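Local coordinates for putative sugar binding protein (Bacteroides vulgatus ATCC 8482, PDB 3KEZ) that probably binds sugars or other nutrients at the outer membrane, as a calcium-containing member of the SusD family, at residues A119-G124 / S175-S180; A340-A345 / D386-E391; K437-I442 / K454-Y459; Y136-D141 / T165-Y170; G147-K152 / S159-N164. All blocks are in the same frame, centred on the assembly; numbering follows the deposited sequence.

Contact 1: residues A119-G124 / S175-S180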
# COMPACT_ATOMS: atom_id res chain seq x y z
N ALA A 119 -0.94 8.91 -14.94
CA ALA A 119 -1.40 10.07 -14.15
C ALA A 119 -2.73 9.80 -13.44
O ALA A 119 -2.89 10.15 -12.26
CB ALA A 119 -1.53 11.28 -15.05
N LEU A 120 -3.66 9.16 -14.14
CA LEU A 120 -4.94 8.75 -13.57
C LEU A 120 -4.78 7.71 -12.45
O LEU A 120 -5.36 7.87 -11.39
CB LEU A 120 -5.87 8.18 -14.66
CG LEU A 120 -6.52 9.25 -15.54
CD1 LEU A 120 -7.10 8.66 -16.81
CD2 LEU A 120 -7.59 9.99 -14.72
N ALA A 121 -3.99 6.65 -12.69
CA ALA A 121 -3.75 5.65 -11.67
C ALA A 121 -3.11 6.22 -10.40
O ALA A 121 -3.55 5.93 -9.29
CB ALA A 121 -2.92 4.48 -12.25
N ILE A 122 -2.11 7.07 -10.59
CA ILE A 122 -1.42 7.72 -9.51
C ILE A 122 -2.36 8.64 -8.74
O ILE A 122 -2.37 8.60 -7.54
CB ILE A 122 -0.16 8.47 -10.01
CG1 ILE A 122 0.88 7.43 -10.44
CG2 ILE A 122 0.49 9.31 -8.92
CD1 ILE A 122 2.04 7.98 -11.29
N ARG A 123 -3.19 9.43 -9.41
CA ARG A 123 -4.15 10.28 -8.71
C ARG A 123 -5.12 9.46 -7.87
O ARG A 123 -5.45 9.85 -6.76
CB ARG A 123 -4.91 11.21 -9.65
CG ARG A 123 -5.73 12.29 -8.90
CD ARG A 123 -6.21 13.36 -9.87
NE ARG A 123 -7.22 12.83 -10.79
CZ ARG A 123 -7.80 13.51 -11.78
NH1 ARG A 123 -7.47 14.78 -12.02
NH2 ARG A 123 -8.73 12.91 -12.53
N GLY A 124 -5.60 8.33 -8.42
CA GLY A 124 -6.49 7.43 -7.69
C GLY A 124 -5.81 6.83 -6.46
O GLY A 124 -6.41 6.78 -5.38
N SER A 175 -13.24 6.08 -10.42
CA SER A 175 -13.26 6.63 -11.78
C SER A 175 -11.87 6.77 -12.38
O SER A 175 -11.67 6.37 -13.51
CB SER A 175 -13.96 7.99 -11.82
OG SER A 175 -13.85 8.54 -13.09
N ASP A 176 -10.92 7.32 -11.61
CA ASP A 176 -9.55 7.48 -12.11
C ASP A 176 -8.93 6.12 -12.42
O ASP A 176 -8.42 5.88 -13.51
CB ASP A 176 -8.68 8.21 -11.06
CG ASP A 176 -8.94 9.71 -11.00
OD1 ASP A 176 -9.71 10.23 -11.85
OD2 ASP A 176 -8.35 10.38 -10.09
N LEU A 177 -9.03 5.20 -11.46
CA LEU A 177 -8.39 3.89 -11.64
C LEU A 177 -9.01 3.09 -12.76
O LEU A 177 -8.30 2.48 -13.57
CB LEU A 177 -8.32 3.11 -10.32
CG LEU A 177 -7.22 3.46 -9.35
CD1 LEU A 177 -7.49 2.92 -7.91
CD2 LEU A 177 -5.82 2.98 -9.86
N LYS A 178 -10.33 3.09 -12.84
CA LYS A 178 -10.99 2.34 -13.89
C LYS A 178 -10.56 2.82 -15.27
O LYS A 178 -10.27 2.04 -16.17
CB LYS A 178 -12.51 2.49 -13.73
CG LYS A 178 -13.31 1.53 -14.59
CD LYS A 178 -14.77 1.51 -14.17
CE LYS A 178 -15.59 0.75 -15.23
NZ LYS A 178 -15.15 -0.69 -15.40
N ASN A 179 -10.56 4.13 -15.41
CA ASN A 179 -10.13 4.77 -16.64
C ASN A 179 -8.67 4.49 -16.95
O ASN A 179 -8.33 4.26 -18.10
CB ASN A 179 -10.35 6.27 -16.53
CG ASN A 179 -11.79 6.64 -16.76
OD1 ASN A 179 -12.40 6.19 -17.74
ND2 ASN A 179 -12.36 7.45 -15.88
N SER A 180 -7.82 4.46 -15.92
CA SER A 180 -6.41 4.12 -16.11
C SER A 180 -6.24 2.70 -16.66
O SER A 180 -5.34 2.45 -17.44
CB SER A 180 -5.60 4.28 -14.83
OG SER A 180 -5.76 3.17 -13.91
O HOH W 1 -8.41 10.18 -7.43

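Contact 2: residues A340-A345 / D386-E391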
# COMPACT_ATOMS: atom_id res chain seq x y z
N ALA A 340 -3.18 -9.58 -5.90
CA ALA A 340 -4.31 -9.87 -6.79
C ALA A 340 -4.91 -11.21 -6.44
O ALA A 340 -6.13 -11.31 -6.37
CB ALA A 340 -3.98 -9.78 -8.28
N TYR A 341 -4.09 -12.23 -6.17
CA TYR A 341 -4.62 -13.55 -5.77
C TYR A 341 -5.47 -13.45 -4.49
O TYR A 341 -6.55 -14.01 -4.43
CB TYR A 341 -3.52 -14.58 -5.59
CG TYR A 341 -3.13 -15.27 -6.86
CD1 TYR A 341 -2.29 -14.65 -7.78
CD2 TYR A 341 -3.57 -16.56 -7.13
CE1 TYR A 341 -1.96 -15.27 -8.98
CE2 TYR A 341 -3.22 -17.20 -8.29
CZ TYR A 341 -2.43 -16.55 -9.23
OH TYR A 341 -2.07 -17.19 -10.39
N LEU A 342 -4.95 -12.78 -3.47
CA LEU A 342 -5.66 -12.61 -2.19
C LEU A 342 -6.92 -11.77 -2.31
O LEU A 342 -7.93 -12.04 -1.63
CB LEU A 342 -4.73 -12.03 -1.13
CG LEU A 342 -3.54 -12.92 -0.73
CD1 LEU A 342 -2.36 -12.06 -0.24
CD2 LEU A 342 -4.02 -14.00 0.32
N ASN A 343 -6.88 -10.74 -3.16
CA ASN A 343 -8.09 -9.97 -3.46
C ASN A 343 -9.16 -10.82 -4.14
O ASN A 343 -10.31 -10.77 -3.73
CB ASN A 343 -7.73 -8.73 -4.29
CG ASN A 343 -6.89 -7.73 -3.51
OD1 ASN A 343 -6.65 -7.89 -2.28
ND2 ASN A 343 -6.45 -6.65 -4.20
N ALA A 344 -8.78 -11.64 -5.13
CA ALA A 344 -9.72 -12.54 -5.79
C ALA A 344 -10.30 -13.56 -4.81
O ALA A 344 -11.49 -13.81 -4.82
CB ALA A 344 -9.08 -13.26 -6.99
N ALA A 345 -9.46 -14.05 -3.89
CA ALA A 345 -9.91 -15.02 -2.89
C ALA A 345 -10.95 -14.41 -1.96
O ALA A 345 -12.01 -15.01 -1.74
CB ALA A 345 -8.74 -15.56 -2.10
N ASP A 386 -6.33 -14.14 7.40
CA ASP A 386 -5.23 -14.83 8.05
C ASP A 386 -4.11 -15.27 7.11
O ASP A 386 -2.96 -15.19 7.48
CB ASP A 386 -5.72 -16.00 8.88
CG ASP A 386 -6.26 -15.54 10.24
OD1 ASP A 386 -6.14 -14.33 10.57
OD2 ASP A 386 -6.88 -16.38 10.92
N GLU A 387 -4.44 -15.72 5.89
CA GLU A 387 -3.42 -15.87 4.87
C GLU A 387 -2.82 -14.52 4.41
O GLU A 387 -1.59 -14.38 4.30
CB GLU A 387 -3.98 -16.64 3.68
CG GLU A 387 -2.91 -17.17 2.70
CD GLU A 387 -1.96 -18.18 3.32
OE1 GLU A 387 -2.35 -18.89 4.26
OE2 GLU A 387 -0.81 -18.27 2.84
N ARG A 388 -3.66 -13.53 4.17
CA ARG A 388 -3.21 -12.22 3.69
C ARG A 388 -2.18 -11.58 4.66
O ARG A 388 -1.18 -11.01 4.23
CB ARG A 388 -4.42 -11.30 3.50
CG ARG A 388 -4.15 -9.94 2.87
CD ARG A 388 -5.35 -8.99 3.06
NE ARG A 388 -5.16 -7.75 2.33
CZ ARG A 388 -5.27 -7.63 0.99
NH1 ARG A 388 -5.60 -8.67 0.22
NH2 ARG A 388 -5.03 -6.46 0.42
N ARG A 389 -2.44 -11.65 5.96
CA ARG A 389 -1.53 -11.03 6.92
C ARG A 389 -0.13 -11.69 6.91
O ARG A 389 0.88 -11.01 7.12
CB ARG A 389 -2.13 -11.03 8.32
CG ARG A 389 -2.12 -12.38 9.00
CD ARG A 389 -3.20 -12.52 10.03
NE ARG A 389 -2.77 -11.90 11.26
CZ ARG A 389 -3.32 -12.10 12.45
NH1 ARG A 389 -4.35 -12.92 12.60
NH2 ARG A 389 -2.83 -11.46 13.49
N LYS A 390 -0.06 -12.99 6.64
CA LYS A 390 1.22 -13.67 6.51
C LYS A 390 1.91 -13.22 5.27
O LYS A 390 3.10 -12.90 5.30
CB LYS A 390 1.08 -15.20 6.52
CG LYS A 390 0.45 -15.76 7.81
CD LYS A 390 0.25 -17.31 7.71
CE LYS A 390 -0.56 -17.81 8.88
NZ LYS A 390 -1.03 -19.17 8.61
N GLU A 391 1.15 -13.10 4.17
CA GLU A 391 1.74 -12.70 2.90
C GLU A 391 2.20 -11.23 2.83
O GLU A 391 3.23 -10.94 2.25
CB GLU A 391 0.76 -12.98 1.75
CG GLU A 391 1.39 -12.76 0.41
CD GLU A 391 2.58 -13.67 0.19
OE1 GLU A 391 2.44 -14.90 0.43
OE2 GLU A 391 3.65 -13.17 -0.24
O HOH W 2 -7.63 -10.49 0.91

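Contact 3: residues K437-I442 / K454-Y459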
# COMPACT_ATOMS: atom_id res chain seq x y z
N LYS A 437 -8.39 7.58 16.86
CA LYS A 437 -6.98 7.72 16.49
C LYS A 437 -6.55 6.75 15.40
O LYS A 437 -5.40 6.78 15.02
CB LYS A 437 -6.06 7.63 17.70
CG LYS A 437 -6.41 8.66 18.74
CD LYS A 437 -5.34 8.87 19.84
CE LYS A 437 -4.40 10.04 19.49
NZ LYS A 437 -3.37 10.33 20.55
N ILE A 438 -7.46 5.93 14.85
CA ILE A 438 -7.10 5.18 13.65
C ILE A 438 -6.93 6.12 12.45
O ILE A 438 -6.38 5.73 11.42
CB ILE A 438 -8.10 4.06 13.22
CG1 ILE A 438 -9.51 4.64 13.12
CG2 ILE A 438 -7.95 2.81 14.07
CD1 ILE A 438 -10.36 3.94 12.14
N LEU A 439 -7.45 7.36 12.60
CA LEU A 439 -7.23 8.45 11.64
C LEU A 439 -6.14 9.40 12.14
O LEU A 439 -6.17 9.80 13.30
CB LEU A 439 -8.52 9.28 11.44
CG LEU A 439 -9.77 8.46 11.18
CD1 LEU A 439 -10.98 9.36 10.95
CD2 LEU A 439 -9.57 7.46 9.99
N LEU A 440 -5.19 9.78 11.28
CA LEU A 440 -4.30 10.88 11.64
C LEU A 440 -5.15 12.15 11.75
O LEU A 440 -6.16 12.32 11.04
CB LEU A 440 -3.13 11.09 10.63
CG LEU A 440 -1.98 10.07 10.56
CD1 LEU A 440 -0.92 10.45 9.51
CD2 LEU A 440 -1.29 9.88 11.90
N PRO A 441 -4.77 13.05 12.68
CA PRO A 441 -5.46 14.31 12.68
C PRO A 441 -5.09 15.14 11.45
O PRO A 441 -4.00 14.92 10.85
CB PRO A 441 -4.98 14.97 13.97
CG PRO A 441 -3.58 14.40 14.19
CD PRO A 441 -3.57 13.04 13.55
N ILE A 442 -5.95 16.07 11.06
CA ILE A 442 -5.63 16.99 9.95
C ILE A 442 -4.41 17.80 10.40
O ILE A 442 -4.37 18.23 11.55
CB ILE A 442 -6.82 17.88 9.55
CG1 ILE A 442 -8.03 17.06 9.12
CG2 ILE A 442 -6.42 18.80 8.39
CD1 ILE A 442 -7.79 16.09 7.92
N LYS A 454 -12.13 20.96 8.35
CA LYS A 454 -12.66 20.45 9.61
C LYS A 454 -11.77 19.33 10.15
O LYS A 454 -11.38 18.39 9.43
CB LYS A 454 -14.10 19.98 9.43
CG LYS A 454 -14.72 19.45 10.75
CD LYS A 454 -16.25 19.33 10.68
CE LYS A 454 -16.80 18.88 12.04
NZ LYS A 454 -16.51 19.92 13.09
N GLN A 455 -11.42 19.45 11.42
CA GLN A 455 -10.58 18.46 12.09
C GLN A 455 -11.31 17.16 12.27
O GLN A 455 -12.54 17.14 12.42
CB GLN A 455 -10.16 19.00 13.46
CG GLN A 455 -9.19 18.14 14.25
CD GLN A 455 -7.92 17.80 13.51
OE1 GLN A 455 -7.85 16.79 12.81
NE2 GLN A 455 -6.93 18.68 13.60
N ASN A 456 -10.55 16.06 12.32
CA ASN A 456 -11.13 14.78 12.67
C ASN A 456 -11.64 14.77 14.12
O ASN A 456 -11.09 15.46 14.99
CB ASN A 456 -10.15 13.63 12.39
CG ASN A 456 -10.12 13.23 10.89
OD1 ASN A 456 -11.16 13.23 10.23
ND2 ASN A 456 -8.93 12.91 10.36
N PRO A 457 -12.68 13.97 14.38
CA PRO A 457 -13.31 13.90 15.70
C PRO A 457 -12.39 13.37 16.75
O PRO A 457 -11.53 12.55 16.45
CB PRO A 457 -14.44 12.89 15.48
CG PRO A 457 -13.99 12.04 14.40
CD PRO A 457 -13.29 13.00 13.46
N GLY A 458 -12.58 13.84 17.97
CA GLY A 458 -11.80 13.36 19.10
C GLY A 458 -10.49 14.08 19.33
O GLY A 458 -9.84 13.87 20.37
N TYR A 459 -10.11 14.95 18.40
CA TYR A 459 -8.85 15.65 18.48
C TYR A 459 -9.06 17.09 18.95
O TYR A 459 -8.33 17.57 19.81
CB TYR A 459 -8.17 15.69 17.11
CG TYR A 459 -7.51 14.39 16.71
CD1 TYR A 459 -6.36 13.94 17.37
CD2 TYR A 459 -8.02 13.62 15.66
CE1 TYR A 459 -5.74 12.75 16.98
CE2 TYR A 459 -7.43 12.43 15.30
CZ TYR A 459 -6.28 12.00 15.97
OH TYR A 459 -5.68 10.79 15.58

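Contact 4: residues Y136-D141 / T165-Y170. With EDO (1,2-ethanediol), chain E.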
# COMPACT_ATOMS: atom_id res chain seq x y z
N TYR A 136 -12.72 7.76 8.13
CA TYR A 136 -13.22 6.46 8.54
C TYR A 136 -13.49 5.54 7.33
O TYR A 136 -13.88 6.01 6.27
CB TYR A 136 -14.48 6.60 9.41
CG TYR A 136 -14.16 7.14 10.76
CD1 TYR A 136 -13.34 6.44 11.61
CD2 TYR A 136 -14.70 8.32 11.20
CE1 TYR A 136 -13.04 6.93 12.89
CE2 TYR A 136 -14.40 8.81 12.46
CZ TYR A 136 -13.57 8.12 13.29
OH TYR A 136 -13.29 8.61 14.55
N PRO A 137 -13.27 4.23 7.50
CA PRO A 137 -13.49 3.26 6.40
C PRO A 137 -14.89 3.35 5.83
O PRO A 137 -15.87 3.53 6.58
CB PRO A 137 -13.31 1.91 7.09
CG PRO A 137 -13.42 2.18 8.54
CD PRO A 137 -12.96 3.56 8.76
N TYR A 138 -14.97 3.19 4.53
CA TYR A 138 -16.20 3.29 3.76
C TYR A 138 -17.33 2.51 4.42
O TYR A 138 -18.40 3.07 4.69
CB TYR A 138 -15.96 2.78 2.34
CG TYR A 138 -17.19 2.96 1.49
CD1 TYR A 138 -18.19 1.99 1.48
CD2 TYR A 138 -17.39 4.13 0.74
CE1 TYR A 138 -19.32 2.16 0.74
CE2 TYR A 138 -18.53 4.30 0.00
CZ TYR A 138 -19.50 3.31 0.02
OH TYR A 138 -20.66 3.44 -0.68
N LEU A 139 -17.09 1.22 4.72
CA LEU A 139 -18.15 0.36 5.20
C LEU A 139 -18.65 0.65 6.62
O LEU A 139 -19.67 0.11 7.02
CB LEU A 139 -17.75 -1.11 5.08
CG LEU A 139 -17.62 -1.55 3.66
CD1 LEU A 139 -16.94 -2.90 3.70
CD2 LEU A 139 -19.08 -1.58 3.01
N LYS A 140 -17.98 1.52 7.35
CA LYS A 140 -18.53 2.00 8.63
C LYS A 140 -19.92 2.64 8.46
O LYS A 140 -20.84 2.39 9.25
CB LYS A 140 -17.58 3.01 9.30
CG LYS A 140 -18.02 3.48 10.69
CD LYS A 140 -16.98 4.38 11.36
CE LYS A 140 -17.36 4.85 12.76
NZ LYS A 140 -16.48 5.97 13.23
N ASP A 141 -20.07 3.43 7.40
CA ASP A 141 -21.31 4.16 7.18
C ASP A 141 -21.54 4.47 5.71
O ASP A 141 -22.05 5.53 5.38
CB ASP A 141 -21.23 5.48 7.95
CG ASP A 141 -19.95 6.26 7.61
OD1 ASP A 141 -19.17 5.85 6.68
OD2 ASP A 141 -19.71 7.24 8.31
N THR A 165 -16.87 13.90 1.20
CA THR A 165 -17.15 12.72 1.99
C THR A 165 -16.28 11.58 1.51
O THR A 165 -15.72 11.60 0.37
CB THR A 165 -18.63 12.30 1.92
OG1 THR A 165 -18.94 11.99 0.57
CG2 THR A 165 -19.56 13.41 2.47
N VAL A 166 -16.14 10.57 2.36
CA VAL A 166 -15.45 9.35 1.98
C VAL A 166 -16.10 8.76 0.70
O VAL A 166 -15.40 8.36 -0.21
CB VAL A 166 -15.37 8.34 3.13
CG1 VAL A 166 -15.00 6.97 2.62
CG2 VAL A 166 -14.42 8.82 4.25
N ALA A 167 -17.44 8.75 0.62
CA ALA A 167 -18.15 8.26 -0.58
C ALA A 167 -17.76 9.03 -1.84
O ALA A 167 -17.48 8.43 -2.87
CB ALA A 167 -19.71 8.26 -0.37
N GLU A 168 -17.71 10.36 -1.76
CA GLU A 168 -17.37 11.19 -2.92
C GLU A 168 -15.96 10.90 -3.37
O GLU A 168 -15.67 10.82 -4.58
CB GLU A 168 -17.53 12.70 -2.63
CG GLU A 168 -18.96 13.04 -2.43
CD GLU A 168 -19.19 14.42 -1.89
OE1 GLU A 168 -18.37 14.98 -1.12
OE2 GLU A 168 -20.23 14.94 -2.23
N CYS A 169 -15.07 10.73 -2.39
CA CYS A 169 -13.68 10.39 -2.70
C CYS A 169 -13.56 9.06 -3.44
O CYS A 169 -12.78 8.97 -4.40
CB CYS A 169 -12.81 10.40 -1.44
SG CYS A 169 -12.55 12.04 -0.73
N TYR A 170 -14.29 8.05 -2.98
CA TYR A 170 -14.26 6.73 -3.64
C TYR A 170 -14.76 6.82 -5.07
O TYR A 170 -14.24 6.12 -5.97
CB TYR A 170 -15.08 5.69 -2.83
CG TYR A 170 -14.26 4.92 -1.81
CD1 TYR A 170 -13.88 5.50 -0.59
CD2 TYR A 170 -13.83 3.61 -2.08
CE1 TYR A 170 -13.10 4.77 0.36
CE2 TYR A 170 -13.04 2.89 -1.16
CZ TYR A 170 -12.69 3.47 0.06
OH TYR A 170 -11.92 2.72 0.91
C1 EDO E . -14.79 11.95 10.42
O1 EDO E . -15.97 12.34 9.71
C2 EDO E . -13.66 11.43 9.51
O2 EDO E . -14.03 10.40 8.57
O HOH W 3 -11.98 3.45 3.37

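Contact 5: residues G147-K152 / S159-N164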
# COMPACT_ATOMS: atom_id res chain seq x y z
N GLY A 147 -14.02 12.41 4.15
CA GLY A 147 -12.75 12.03 3.57
C GLY A 147 -11.81 13.24 3.59
O GLY A 147 -11.54 13.80 4.66
N VAL A 148 -11.36 13.64 2.40
CA VAL A 148 -10.48 14.81 2.22
C VAL A 148 -10.99 15.63 1.04
O VAL A 148 -11.88 15.19 0.32
CB VAL A 148 -9.04 14.37 1.97
CG1 VAL A 148 -8.51 13.55 3.16
CG2 VAL A 148 -8.98 13.56 0.65
N PRO A 149 -10.43 16.83 0.81
CA PRO A 149 -10.81 17.55 -0.39
C PRO A 149 -10.38 16.88 -1.68
O PRO A 149 -9.23 16.50 -1.84
CB PRO A 149 -10.05 18.89 -0.26
CG PRO A 149 -9.88 19.07 1.22
CD PRO A 149 -9.61 17.67 1.71
N ILE A 150 -11.32 16.79 -2.61
CA ILE A 150 -11.08 16.32 -3.97
C ILE A 150 -10.60 17.56 -4.72
O ILE A 150 -11.35 18.52 -4.89
CB ILE A 150 -12.39 15.78 -4.58
CG1 ILE A 150 -12.84 14.51 -3.81
CG2 ILE A 150 -12.21 15.50 -6.10
CD1 ILE A 150 -14.33 14.14 -4.01
N VAL A 151 -9.36 17.51 -5.17
CA VAL A 151 -8.72 18.58 -5.90
C VAL A 151 -8.38 18.06 -7.27
O VAL A 151 -7.56 17.16 -7.40
CB VAL A 151 -7.43 19.00 -5.17
CG1 VAL A 151 -6.70 20.09 -5.96
CG2 VAL A 151 -7.76 19.47 -3.74
N LYS A 152 -9.02 18.61 -8.29
CA LYS A 152 -8.84 18.12 -9.65
C LYS A 152 -8.26 19.17 -10.60
O LYS A 152 -7.99 18.89 -11.77
CB LYS A 152 -10.19 17.59 -10.17
CG LYS A 152 -10.51 16.20 -9.60
CD LYS A 152 -11.88 15.72 -9.88
CE LYS A 152 -12.00 15.11 -11.25
NZ LYS A 152 -13.38 14.58 -11.39
N SER A 159 -7.05 28.93 -2.83
CA SER A 159 -7.73 27.63 -2.76
C SER A 159 -7.96 27.21 -1.32
O SER A 159 -7.00 26.91 -0.62
CB SER A 159 -6.89 26.54 -3.43
OG SER A 159 -6.78 26.78 -4.81
N LYS A 160 -9.22 27.15 -0.90
CA LYS A 160 -9.55 26.81 0.48
C LYS A 160 -10.69 25.79 0.56
O LYS A 160 -11.76 26.09 1.10
CB LYS A 160 -9.87 28.09 1.25
CG LYS A 160 -8.68 28.59 2.05
CD LYS A 160 -7.99 29.76 1.44
CE LYS A 160 -6.75 30.11 2.24
NZ LYS A 160 -6.11 31.28 1.63
N PRO A 161 -10.46 24.59 -0.00
CA PRO A 161 -11.52 23.61 -0.12
C PRO A 161 -11.86 22.95 1.22
O PRO A 161 -11.02 22.82 2.11
CB PRO A 161 -10.95 22.60 -1.12
CG PRO A 161 -9.50 22.65 -0.92
CD PRO A 161 -9.16 24.03 -0.42
N ALA A 162 -13.13 22.57 1.34
CA ALA A 162 -13.62 21.79 2.46
C ALA A 162 -13.45 20.31 2.09
O ALA A 162 -13.26 19.93 0.90
CB ALA A 162 -15.10 22.09 2.70
N ARG A 163 -13.54 19.46 3.11
CA ARG A 163 -13.39 18.03 2.94
C ARG A 163 -14.64 17.48 2.23
O ARG A 163 -15.77 17.84 2.59
CB ARG A 163 -13.23 17.38 4.32
CG ARG A 163 -11.94 17.74 5.00
CD ARG A 163 -11.88 17.22 6.41
NE ARG A 163 -11.70 15.77 6.44
CZ ARG A 163 -11.61 15.04 7.54
NH1 ARG A 163 -11.68 15.61 8.74
NH2 ARG A 163 -11.46 13.71 7.44
N ASN A 164 -14.44 16.68 1.19
CA ASN A 164 -15.55 15.89 0.64
C ASN A 164 -15.82 14.65 1.51
O ASN A 164 -15.07 14.35 2.44
CB ASN A 164 -15.20 15.49 -0.78
CG ASN A 164 -15.20 16.66 -1.69
OD1 ASN A 164 -14.17 17.34 -1.89
ND2 ASN A 164 -16.38 17.00 -2.17

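Contact 1: residues A119-G124 / S175-S180
Asp176 OD2 accepts from Arg123 NE at 2.8 Å and from a water, which also makes a weak bond to Arg123 O. The arginine meets the aspartate side-on: its NH2 reaches Asp176 OD1 at 2.9 Å over a nearly straight bond (172°), giving each carboxylate oxygen its own nitrogen. Both oxygens lie close to the guanidinium plane, yet the carboxylate is turned 27° against it. A bend at chi3 (69°) brings this edge of Arg123 round, while its NH1 binds Asn93 OD1 on helix 80-96. Beside the charges the axes of the two segments approach to 7.5 Å. Gly124 suits this, since a CB there would clash with Leu177 CG. Leu120 CD2 lies 3.6 Å from Asp176 OD1, and Ala121 CB touches Ser180 OG at 3.5 Å. That hydroxyl donates to Leu177 O, so it has an acceptor within its own helix. Here a glycine, an alanine and a serine allow an antiparallel helix pair to come close beside a buried salt bridge, consistent with the TPR-like helical architecture of the SusD family.

Contact 2: residues A340-A345 / D386-E391
Helices 337-350 and 381-392 form a buried antiparallel pair in the SusD-family region, with Leu342 and Arg388 facing each other across it. Their segment axes stay 10.5 Å apart, so long side chains span the space. Arg388 leaves its helix with CG anti to the backbone N (chi1 -174°) and stays extended as far as NE. The turn at chi4 (74°) then brings NH1 to Asn343 OD1, 2.8 Å away and nearly in line with the amide C=O, the amide and guanidinium being close to coplanar. The same NH1 lies 3.7 Å from Leu342 CB. A water links the backbone of one helix to the arginine of the other, donating to Leu342 O at 3.0 Å and accepting a weak bond from Arg388 NH1.

Leucine suits the centre because its two methyls divide the work: Leu342 CD1 rests on Glu391 CB at 3.8 Å, and Leu342 CD2 on Arg388 CA at 3.9 Å. Only aliphatic parts of the glutamates serve here, as the carboxylate of Glu387 pairs with Arg302 and that of Glu391 binds Tyr239 and several arginines. Arg388 is itself balanced by Asp401 at NE and Glu339 at NH2. A leucine in its place would probably leave Asp401 and Glu339 without this positive partner and Asn343 OD1 without this donor. The arrangement is a buried antiparallel helix pair, consistent with the largely helical build of SusD proteins.

Contact 3: residues K437-I442 / K454-Y459
Pro441 sets its CB over the centre of the Tyr459 ring, 3.5 Å from the centroid and 2° off the normal, a CH-pi contact. The ring's hydroxyl donates a short bond of 2.5 Å to Leu439 O, almost straight out from that carbonyl. Tyrosine thus supplies both a face for the proline CB and a donor at its far end. Next to it, Asn456 ND2 binds Leu440 O at 2.9 Å and also Phe134 O.

Gln455 completes the tight part. With CG anti to the backbone N (chi1 -175°) and the chain bent at chi2, its OE1 turns back to accept from Ile442 N at 2.7 Å, on a lone pair, and from Asn456 N at 2.8 Å. The return bond from Gln455 NE2 to Ile442 O is weak at 3.3 Å.

The outer side is looser. Lys437 CE passes Tyr459 CE1 at 3.9 Å, its ammonium going on to Phe70 O and Phe72 O, while the exposed Lys454 contributes its carbonyl O, against Ile442 CG1.

The two loops flank helix 444-449: Leu440 pairs by backbone with Ile133 on helix 109-134, and Ile442 packs on Phe134 and on Trp82 of helix 80-96.

Contact 4: residues Y136-D141 / T165-Y170
The N-terminal turn of helix 166-183, opened by a capping box, receives Tyr138 from the short helical turn 138-141. The edge of the Tyr138 ring points at the face of Tyr170 in an edge-to-face pair, with centroids 5.2 Å apart and planes at 57°. Tyr138 has CG anti to the backbone N (chi1 -176°), which carries the ring to the helix, its edge at Ala167, with CE2 4.0 Å from Ala167 CA. Alanine is small enough to admit the ring so near the helix backbone. Val166 CG2 also touches Tyr136 O at 3.5 Å. One water ties the two parts, accepting from Tyr138 N at 3.2 Å and lying 2.6 Å from Tyr170 OH.

In the capping box Glu168 N donates to Thr165 OG1 at 3.1 Å, and Thr165 N to Glu168 OE1 at 3.0 Å, satisfying amides at the helix start. The Tyr136 ring packs on Leu439 and Pro457 and has Lys140 NZ 3.3 Å above its centre, an ammonium that also binds Trp433 O. The backbone N of Tyr136 binds an ethanediol probably left from crystallisation. An alanine in place of this tyrosine would probably leave Lys140 NZ without the ring beneath it and open a gap beside Leu439 and Pro457. The arrangement is a capped helix start with an aromatic side chain of the preceding loop packed on its first turns.

Contact 5: residues G147-K152 / S159-N164
Arg163 curls round the carbonyl oxygen of Gly147. Its CB starts 4.0 Å from Gly147 O, its CG passes Pro149 CD at the same 4.0 Å, and its CD is 3.9 Å from Gly147 O. There the chain bends at chi3 (72°), turning the guanidinium edge onto the glycine carbonyl: Arg163 NE donates to Gly147 O at 2.7 Å, and NH2 donates to that same oxygen at 2.8 Å, with the oxygen in the guanidinium plane. The tip reaches further, NH1 to Lys454 O and NH2 also to Asn456 OD1. An arginine suits the place because one flat group can serve three acceptors.

Backbone bonds continue the join, Gly147 N to Asn164 O and Asn164 N to Val148 O. Asn164 OD1 then accepts from Ile150 N at 3.0 Å, nearly straight at 171°, while Ile150 CD1 packs on Asn164 CG at 3.5 Å. Asn164 ND2 binds Glu168 OE1 on helix 166-183. At the outer end two prolines meet, Pro149 CB against Pro161 CG at 3.9 Å. The arrangement is that of a long irregular interhelical loop folded back on itself, held by backbone bonds together with an asparagine amide and an arginine guanidinium.

How the contacts relate
From the N terminus, contact 1 joins helices 109-134 and 166-183 and closes the widest of three concentric loops. Contact 4 lies within it, docking the turn after the first helix on the start of the second, and contact 5 lies within contact 4, tying the two arms of the connecting loop. Contact 2 follows in series, pairing helices much later in the chain, its centre about 33 Å from the centre of contact 5. Contact 3 closes last, around helix 444-449. None of the loops cross, yet the loop segments of contact 3, near the C terminus, return to the early part of the fold: they touch contact 4 at Tyr136 and contact 5 at Arg163, joining the two ends of the chain.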